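Local coordinates for protein D-mandelate dehydrogenase (Rhodotorula graminis, PDB 2W2K) that probably reduces 2-keto acids and oxidises D-2-hydroxy acids such as D-mandelate with a nicotinamide cofactor, as a D-isomer-specific 2-hydroxyacid dehydrogenase, at residues A[7-12]-A[32-37]; A[188-193]-A[206-211]. One frame throughout, in Å; residues are numbered along the deposited sequence.

Interaction 1. Residues A[7-12]-A[32-37]; sequences LLLGDP and ANLTTH
At the C-terminal ends of two neighbouring parallel strands, 5-8 and 28-31, Leu8 and Ala32 make the last direct backbone bond between the two segments as they leave the sheet. Ala32 N donates to Leu8 O at 3.1 Å, with 154° at the hydrogen. Leu8 also pairs through its backbone with Ile30, so this bond carries the strand pairing one step past strand 28-31.

Beyond this point the two segments separate, and a water takes over. It accepts from Gly10 N and from Leu34 N, each at 3.2 Å, and so ties the two loops together. Gly10 has a positive phi, 86°, as the chain turns out of the strand.

The apolar part is small and centres on the methyl of Ala32, which points at the other segment. Ala32 CB also lies 3.4 Å from Leu8 O, beside the backbone bond. Leu7 has its CG anti to the backbone N (chi1 -176°), and its CD1 reaches Ala32 CB at 4.0 Å. Leu9 sends CD2 to the same methyl, Ala32 CB, from farther along the chain, at 4.3 Å. Leu9 CD2 also meets Leu34 CD1, methyl to methyl, at 4.4 Å. These methyl contacts are loose van der Waals ones. Phe40 of helix 37-45 touches both Leu7 and Leu34 and extends this apolar cluster. Ala32 O is hydrogen-bonded to Tyr49 OH.

Farther on, Thr36 OG1 caps Gly39 N at the start of helix 37-45. Strand ends opening into loops that lead to the next helix are typical of a parallel alpha/beta domain, here the one built on the five-stranded sheet.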
ATOM      1  N   LEU A   7       7.510  39.753  -8.691  1.00  6.18           N
ATOM      2  CA  LEU A   7       7.264  39.852  -7.249  1.00  8.65           C
ATOM      3  C   LEU A   7       7.280  38.454  -6.603  1.00  9.36           C
ATOM      4  O   LEU A   7       6.527  37.584  -7.025  1.00 10.14           O
ATOM      5  CB  LEU A   7       5.907  40.530  -6.991  1.00  9.20           C
ATOM      6  CG  LEU A   7       5.538  40.786  -5.515  1.00  8.71           C
ATOM      7  CD1 LEU A   7       6.398  41.924  -4.958  1.00 11.86           C
ATOM      8  CD2 LEU A   7       4.034  41.083  -5.319  1.00  7.55           C
ATOM      9  N   LEU A   8       8.134  38.258  -5.594  1.00 11.22           N
ATOM     10  CA  LEU A   8       8.227  36.986  -4.856  1.00 10.31           C
ATOM     11  C   LEU A   8       7.324  37.025  -3.598  1.00  9.55           C
ATOM     12  O   LEU A   8       7.564  37.816  -2.670  1.00 11.89           O
ATOM     13  CB  LEU A   8       9.689  36.741  -4.445  1.00 11.00           C
ATOM     14  CG  LEU A   8       9.981  35.561  -3.480  1.00  8.19           C
ATOM     15  CD1 LEU A   8       9.589  34.240  -4.114  1.00  9.27           C
ATOM     16  CD2 LEU A   8      11.467  35.569  -3.074  1.00 12.51           C
ATOM     17  N   LEU A   9       6.299  36.167  -3.559  1.00  9.04           N
ATOM     18  CA  LEU A   9       5.406  36.098  -2.399  1.00 13.36           C
ATOM     19  C   LEU A   9       5.914  35.069  -1.402  1.00 14.03           C
ATOM     20  O   LEU A   9       5.738  33.861  -1.607  1.00 15.93           O
ATOM     21  CB  LEU A   9       3.989  35.687  -2.798  1.00 14.48           C
ATOM     22  CG  LEU A   9       2.918  36.570  -3.397  1.00 20.91           C
ATOM     23  CD1 LEU A   9       1.618  35.757  -3.231  1.00 21.03           C
ATOM     24  CD2 LEU A   9       2.821  37.956  -2.720  1.00 19.39           C
ATOM     25  N   GLY A  10       6.511  35.539  -0.314  1.00 16.59           N
ATOM     26  CA  GLY A  10       7.051  34.616   0.704  1.00 16.21           C
ATOM     27  C   GLY A  10       8.462  34.140   0.423  1.00 17.71           C
ATOM     28  O   GLY A  10       9.215  34.799  -0.302  1.00 15.20           O
ATOM     29  N   ASP A  11       8.836  32.991   0.996  1.00 17.47           N
ATOM     30  CA  ASP A  11      10.230  32.506   0.953  1.00 16.83           C
ATOM     31  C   ASP A  11      10.768  32.193  -0.450  1.00 14.19           C
ATOM     32  O   ASP A  11       9.979  31.833  -1.339  1.00 14.70           O
ATOM     33  CB  ASP A  11      10.364  31.240   1.829  1.00 19.62           C
ATOM     34  CG  ASP A  11      10.381  31.545   3.330  1.00 29.20           C
ATOM     35  OD1 ASP A  11      10.630  32.708   3.724  1.00 29.41           O
ATOM     36  OD2 ASP A  11      10.148  30.600   4.120  1.00 31.72           O
ATOM     37  N   PRO A  12      12.110  32.308  -0.656  1.00 14.74           N
ATOM     38  CA  PRO A  12      12.773  31.840  -1.877  1.00 13.76           C
ATOM     39  C   PRO A  12      12.780  30.301  -1.989  1.00 14.24           C
ATOM     40  O   PRO A  12      12.278  29.615  -1.098  1.00 14.40           O
ATOM     41  CB  PRO A  12      14.200  32.402  -1.749  1.00 18.51           C
ATOM     42  CG  PRO A  12      14.404  32.560  -0.256  1.00 18.83           C
ATOM     43  CD  PRO A  12      13.065  32.951   0.277  1.00 19.89           C
ATOM     44  N   ALA A  32       8.447  40.554  -1.546  1.00 11.07           N
ATOM     45  CA  ALA A  32       7.261  41.284  -1.067  1.00 12.56           C
ATOM     46  C   ALA A  32       7.387  41.809   0.384  1.00 14.22           C
ATOM     47  O   ALA A  32       6.742  42.795   0.750  1.00 13.77           O
ATOM     48  CB  ALA A  32       5.984  40.441  -1.248  1.00 14.39           C
ATOM     49  N   ASN A  33       8.207  41.148   1.204  1.00 13.37           N
ATOM     50  CA  ASN A  33       8.371  41.534   2.628  1.00 17.70           C
ATOM     51  C   ASN A  33       7.035  41.708   3.349  1.00 16.54           C
ATOM     52  O   ASN A  33       6.770  42.747   3.974  1.00 16.04           O
ATOM     53  CB  ASN A  33       9.248  42.793   2.762  1.00 18.41           C
ATOM     54  CG  ASN A  33      10.685  42.538   2.376  1.00 21.77           C
ATOM     55  OD1 ASN A  33      11.225  41.455   2.614  1.00 26.39           O
ATOM     56  ND2 ASN A  33      11.322  43.533   1.773  1.00 24.42           N
ATOM     57  N   LEU A  34       6.175  40.695   3.241  1.00 15.34           N
ATOM     58  CA  LEU A  34       4.784  40.796   3.717  1.00 15.53           C
ATOM     59  C   LEU A  34       4.692  40.954   5.234  1.00 18.57           C
ATOM     60  O   LEU A  34       5.485  40.370   5.972  1.00 16.73           O
ATOM     61  CB  LEU A  34       3.978  39.553   3.307  1.00 15.87           C
ATOM     62  CG  LEU A  34       3.742  39.263   1.813  1.00 15.46           C
ATOM     63  CD1 LEU A  34       3.176  37.847   1.671  1.00 18.56           C
ATOM     64  CD2 LEU A  34       2.817  40.293   1.183  1.00 16.73           C
ATOM     65  N   THR A  35       3.732  41.760   5.676  1.00 17.68           N
ATOM     66  CA  THR A  35       3.395  41.860   7.091  1.00 20.80           C
ATOM     67  C   THR A  35       1.958  41.380   7.264  1.00 20.17           C
ATOM     68  O   THR A  35       1.738  40.280   7.782  1.00 21.87           O
ATOM     69  CB  THR A  35       3.607  43.292   7.649  1.00 19.73           C
ATOM     70  OG1 THR A  35       2.857  44.226   6.868  1.00 19.64           O
ATOM     71  CG2 THR A  35       5.108  43.684   7.622  1.00 20.55           C
ATOM     72  N   THR A  36       0.996  42.168   6.777  1.00 19.15           N
ATOM     73  CA  THR A  36      -0.443  41.861   6.869  1.00 22.38           C
ATOM     74  C   THR A  36      -1.153  42.093   5.533  1.00 22.19           C
ATOM     75  O   THR A  36      -0.582  42.716   4.624  1.00 20.09           O
ATOM     76  CB  THR A  36      -1.145  42.752   7.938  1.00 24.00           C
ATOM     77  OG1 THR A  36      -1.173  44.113   7.483  1.00 25.43           O
ATOM     78  CG2 THR A  36      -0.412  42.697   9.268  1.00 24.87           C
ATOM     79  N   HIS A  37      -2.402  41.624   5.429  1.00 18.87           N
ATOM     80  CA  HIS A  37      -3.211  41.804   4.217  1.00 20.57           C
ATOM     81  C   HIS A  37      -3.437  43.286   3.908  1.00 22.07           C
ATOM     82  O   HIS A  37      -3.263  43.727   2.756  1.00 18.90           O
ATOM     83  CB  HIS A  37      -4.547  41.033   4.312  1.00 20.03           C
ATOM     84  CG  HIS A  37      -5.494  41.298   3.176  1.00 21.15           C
ATOM     85  ND1 HIS A  37      -6.498  42.237   3.246  1.00 22.13           N
ATOM     86  CD2 HIS A  37      -5.588  40.744   1.943  1.00 12.96           C
ATOM     87  CE1 HIS A  37      -7.173  42.244   2.110  1.00 19.04           C
ATOM     88  NE2 HIS A  37      -6.643  41.345   1.304  1.00 23.15           N
TER
HETATM   89  O   HOH W   1       6.941  37.996   1.710  1.00 16.98           O

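Interaction 2. Residues A[188-193]-A[206-211]; sequences MKLVYY and LGAERV
Strands 189-193 and 209-210 lie side by side in a right-handed beta-alpha-beta crossover of the Rossmann-type NAD-binding domain, with Val191 facing Glu209 and Tyr192 facing Arg210. Helix 200-206 makes the connection. It ends in a Schellman motif with Gly207 as the C-prime residue.

Two good backbone bonds fix the register. Tyr192 N donates to Glu209 O at 3.0 Å, and Val211 N donates to Tyr192 O at 2.9 Å. The bond from Glu209 N to Leu190 O is weak. Farther back, a water joins Leu190 N to Gly207 O.

The tight part is built from Leu190, Ala208, Tyr192 and the chain of Arg210. Leu190 CD2 packs on Ala208 CB at 3.6 Å and also touches Leu206 CB. Helix 173-185 backs Leu190 through Ala179 and Val183. Tyr192 CD2 touches the same methyl, Ala208 CB, at 3.9 Å. The Tyr192 ring has CG between the backbone N and carbonyl carbon (chi1 82°), which swings it under the arginine, and Arg210 CB meets Tyr192 CE2 at 3.6 Å. The hydroxyl of Tyr192 bonds to Glu203 and Ala198 N, holding the ring in place.

Val191 CB and Val211 CG1, 4.5 Å apart, form a second buried patch under helix 214-220.

The solvent side is looser. Glu209 extends outward and forms a salt bridge with Arg220. Arg210 is exposed too, and its NH2 donates to the backbone O of Asp194, an NAD(+)-binding residue. Arg210 CG sits 4.1 Å from the centroid of the Tyr192 ring, a CH-pi contact 27° off the ring normal.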
ATOM      1  N   MET A 188      -6.641  -6.069 -10.824  1.00  6.40           N
ATOM      2  CA  MET A 188      -8.073  -5.660 -10.784  1.00  6.93           C
ATOM      3  C   MET A 188      -8.644  -5.437 -12.207  1.00 10.48           C
ATOM      4  O   MET A 188      -7.880  -5.273 -13.173  1.00  7.73           O
ATOM      5  CB  MET A 188      -8.246  -4.379  -9.928  1.00  7.67           C
ATOM      6  CG  MET A 188      -7.769  -4.457  -8.423  1.00  5.18           C
ATOM      7  SD  MET A 188      -8.349  -3.055  -7.412  1.00  8.84           S
ATOM      8  CE  MET A 188     -10.055  -3.505  -7.043  1.00  9.37           C
ATOM      9  N   LYS A 189      -9.983  -5.452 -12.311  1.00  9.45           N
ATOM     10  CA  LYS A 189     -10.742  -5.004 -13.490  1.00 11.43           C
ATOM     11  C   LYS A 189     -11.259  -3.563 -13.277  1.00 11.48           C
ATOM     12  O   LYS A 189     -11.433  -3.126 -12.129  1.00 13.88           O
ATOM     13  CB  LYS A 189     -11.918  -5.967 -13.741  1.00 10.88           C
ATOM     14  CG  LYS A 189     -11.451  -7.435 -13.829  1.00 13.25           C
ATOM     15  CD  LYS A 189     -12.540  -8.379 -14.311  1.00 19.72           C
ATOM     16  CE  LYS A 189     -11.942  -9.787 -14.556  1.00 27.73           C
ATOM     17  N   LEU A 190     -11.536  -2.840 -14.364  1.00 13.46           N
ATOM     18  CA  LEU A 190     -11.852  -1.406 -14.265  1.00 11.53           C
ATOM     19  C   LEU A 190     -13.162  -0.980 -14.969  1.00 14.08           C
ATOM     20  O   LEU A 190     -13.362  -1.269 -16.156  1.00 13.18           O
ATOM     21  CB  LEU A 190     -10.687  -0.582 -14.834  1.00 14.81           C
ATOM     22  CG  LEU A 190     -10.800   0.946 -14.821  1.00 13.77           C
ATOM     23  CD1 LEU A 190     -10.828   1.500 -13.372  1.00 15.33           C
ATOM     24  CD2 LEU A 190      -9.648   1.530 -15.628  1.00 14.40           C
ATOM     25  N   VAL A 191     -14.029  -0.292 -14.230  1.00 13.65           N
ATOM     26  CA  VAL A 191     -15.157   0.464 -14.836  1.00 12.22           C
ATOM     27  C   VAL A 191     -15.016   1.939 -14.418  1.00 13.18           C
ATOM     28  O   VAL A 191     -14.464   2.230 -13.330  1.00 11.48           O
ATOM     29  CB  VAL A 191     -16.579  -0.120 -14.476  1.00 13.92           C
ATOM     30  CG1 VAL A 191     -16.676  -1.622 -14.832  1.00 13.78           C
ATOM     31  CG2 VAL A 191     -16.946   0.107 -13.012  1.00 15.17           C
ATOM     32  N   TYR A 192     -15.473   2.861 -15.266  1.00 10.18           N
ATOM     33  CA  TYR A 192     -15.347   4.300 -14.950  1.00 13.02           C
ATOM     34  C   TYR A 192     -16.546   5.179 -15.334  1.00 12.63           C
ATOM     35  O   TYR A 192     -17.280   4.862 -16.295  1.00 12.22           O
ATOM     36  CB  TYR A 192     -14.057   4.906 -15.542  1.00 11.35           C
ATOM     37  CG  TYR A 192     -14.108   5.301 -17.015  1.00 11.30           C
ATOM     38  CD1 TYR A 192     -14.332   6.635 -17.397  1.00 13.92           C
ATOM     39  CD2 TYR A 192     -13.900   4.356 -18.013  1.00 10.20           C
ATOM     40  CE1 TYR A 192     -14.360   7.000 -18.738  1.00 14.39           C
ATOM     41  CE2 TYR A 192     -13.930   4.710 -19.367  1.00 16.51           C
ATOM     42  CZ  TYR A 192     -14.153   6.039 -19.714  1.00 15.54           C
ATOM     43  OH  TYR A 192     -14.182   6.384 -21.048  1.00 23.42           O
ATOM     44  N   TYR A 193     -16.694   6.282 -14.590  1.00 11.02           N
ATOM     45  CA  TYR A 193     -17.722   7.322 -14.830  1.00 13.40           C
ATOM     46  C   TYR A 193     -17.053   8.692 -14.915  1.00 17.35           C
ATOM     47  O   TYR A 193     -16.416   9.104 -13.942  1.00 10.78           O
ATOM     48  CB  TYR A 193     -18.720   7.333 -13.668  1.00 12.97           C
ATOM     49  CG  TYR A 193     -19.777   8.424 -13.741  1.00 17.01           C
ATOM     50  CD1 TYR A 193     -20.811   8.352 -14.684  1.00 14.90           C
ATOM     51  CD2 TYR A 193     -19.744   9.525 -12.864  1.00 16.92           C
ATOM     52  CE1 TYR A 193     -21.791   9.360 -14.755  1.00 16.94           C
ATOM     53  CE2 TYR A 193     -20.729  10.533 -12.929  1.00 21.80           C
ATOM     54  CZ  TYR A 193     -21.743  10.431 -13.879  1.00 20.17           C
ATOM     55  OH  TYR A 193     -22.716  11.412 -13.953  1.00 24.15           O
ATOM     56  N   LEU A 206      -5.922   0.207 -20.525  1.00 22.69           N
ATOM     57  CA  LEU A 206      -6.373  -0.071 -19.153  1.00 21.60           C
ATOM     58  C   LEU A 206      -7.491  -1.105 -19.075  1.00 22.01           C
ATOM     59  O   LEU A 206      -7.906  -1.487 -17.978  1.00 20.28           O
ATOM     60  CB  LEU A 206      -6.848   1.224 -18.462  1.00 20.51           C
ATOM     61  CG  LEU A 206      -5.793   2.298 -18.184  1.00 25.58           C
ATOM     62  CD1 LEU A 206      -6.437   3.583 -17.672  1.00 20.03           C
ATOM     63  CD2 LEU A 206      -4.730   1.788 -17.205  1.00 26.09           C
ATOM     64  N   GLY A 207      -7.976  -1.548 -20.237  1.00 19.54           N
ATOM     65  CA  GLY A 207      -9.217  -2.328 -20.335  1.00 21.39           C
ATOM     66  C   GLY A 207     -10.414  -1.624 -19.700  1.00 24.14           C
ATOM     67  O   GLY A 207     -11.243  -2.273 -19.052  1.00 27.66           O
ATOM     68  N   ALA A 208     -10.510  -0.303 -19.871  1.00 21.43           N
ATOM     69  CA  ALA A 208     -11.500   0.496 -19.141  1.00 20.49           C
ATOM     70  C   ALA A 208     -12.858   0.495 -19.842  1.00 21.95           C
ATOM     71  O   ALA A 208     -12.954   0.868 -21.017  1.00 25.67           O
ATOM     72  CB  ALA A 208     -11.011   1.931 -18.958  1.00 21.39           C
ATOM     73  N   GLU A 209     -13.899   0.071 -19.127  1.00 17.93           N
ATOM     74  CA  GLU A 209     -15.260   0.145 -19.654  1.00 15.65           C
ATOM     75  C   GLU A 209     -16.006   1.336 -19.042  1.00 14.75           C
ATOM     76  O   GLU A 209     -16.111   1.446 -17.819  1.00 13.31           O
ATOM     77  CB  GLU A 209     -16.028  -1.150 -19.376  1.00 16.52           C
ATOM     78  CG  GLU A 209     -17.302  -1.183 -20.181  1.00 22.42           C
ATOM     79  CD  GLU A 209     -18.205  -2.372 -19.893  1.00 35.37           C
ATOM     80  OE1 GLU A 209     -17.694  -3.479 -19.589  1.00 29.70           O
ATOM     81  OE2 GLU A 209     -19.439  -2.180 -20.007  1.00 35.12           O
ATOM     82  N   ARG A 210     -16.535   2.209 -19.900  1.00 15.34           N
ATOM     83  CA  ARG A 210     -17.326   3.370 -19.465  1.00 15.63           C
ATOM     84  C   ARG A 210     -18.777   2.997 -19.095  1.00 17.91           C
ATOM     85  O   ARG A 210     -19.443   2.283 -19.872  1.00 16.23           O
ATOM     86  CB  ARG A 210     -17.320   4.428 -20.585  1.00 15.67           C
ATOM     87  CG  ARG A 210     -17.829   5.821 -20.157  1.00 17.48           C
ATOM     88  CD  ARG A 210     -17.767   6.844 -21.321  1.00 18.15           C
ATOM     89  NE  ARG A 210     -18.092   8.191 -20.838  1.00 25.27           N
ATOM     90  CZ  ARG A 210     -18.397   9.233 -21.612  1.00 26.90           C
ATOM     91  NH1 ARG A 210     -18.421   9.120 -22.939  1.00 30.25           N
ATOM     92  NH2 ARG A 210     -18.676  10.405 -21.056  1.00 25.13           N
ATOM     93  N   VAL A 211     -19.257   3.454 -17.928  1.00 14.88           N
ATOM     94  CA  VAL A 211     -20.714   3.383 -17.575  1.00 15.24           C
ATOM     95  C   VAL A 211     -21.414   4.763 -17.678  1.00 16.35           C
ATOM     96  O   VAL A 211     -20.740   5.797 -17.730  1.00 15.73           O
ATOM     97  CB  VAL A 211     -21.026   2.688 -16.201  1.00 14.59           C
ATOM     98  CG1 VAL A 211     -20.488   1.236 -16.175  1.00 13.09           C
ATOM     99  CG2 VAL A 211     -20.504   3.499 -14.975  1.00 15.30           C
TER
HETATM  100  O   HOH W   2     -10.467  -4.017 -16.876  1.00 27.04           O

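In the fold
Interaction 2 pairs two parallel strands; interaction 1 joins the end of one strand to the loop leaving its neighbour. They belong to different sheets, the five-stranded one for interaction 1 and the seven-stranded NAD-binding one for interaction 2. Both lie at an outermost strand of their sheet within this chain. Their centres are 46 Å apart, on opposite sides of the chain's centre. Interaction 1 is small and mostly buried, with one backbone bond and leucine and alanine methyls. Interaction 2 buries 493 Å² against 190 Å². It has buried apolar packing on both faces, with Glu209 and Arg210 exposed. Each adds one bridging water between backbone atoms. Interaction 2 lies beside NAD(+)-binding Asp194, whereas interaction 1 is away from the annotated sites.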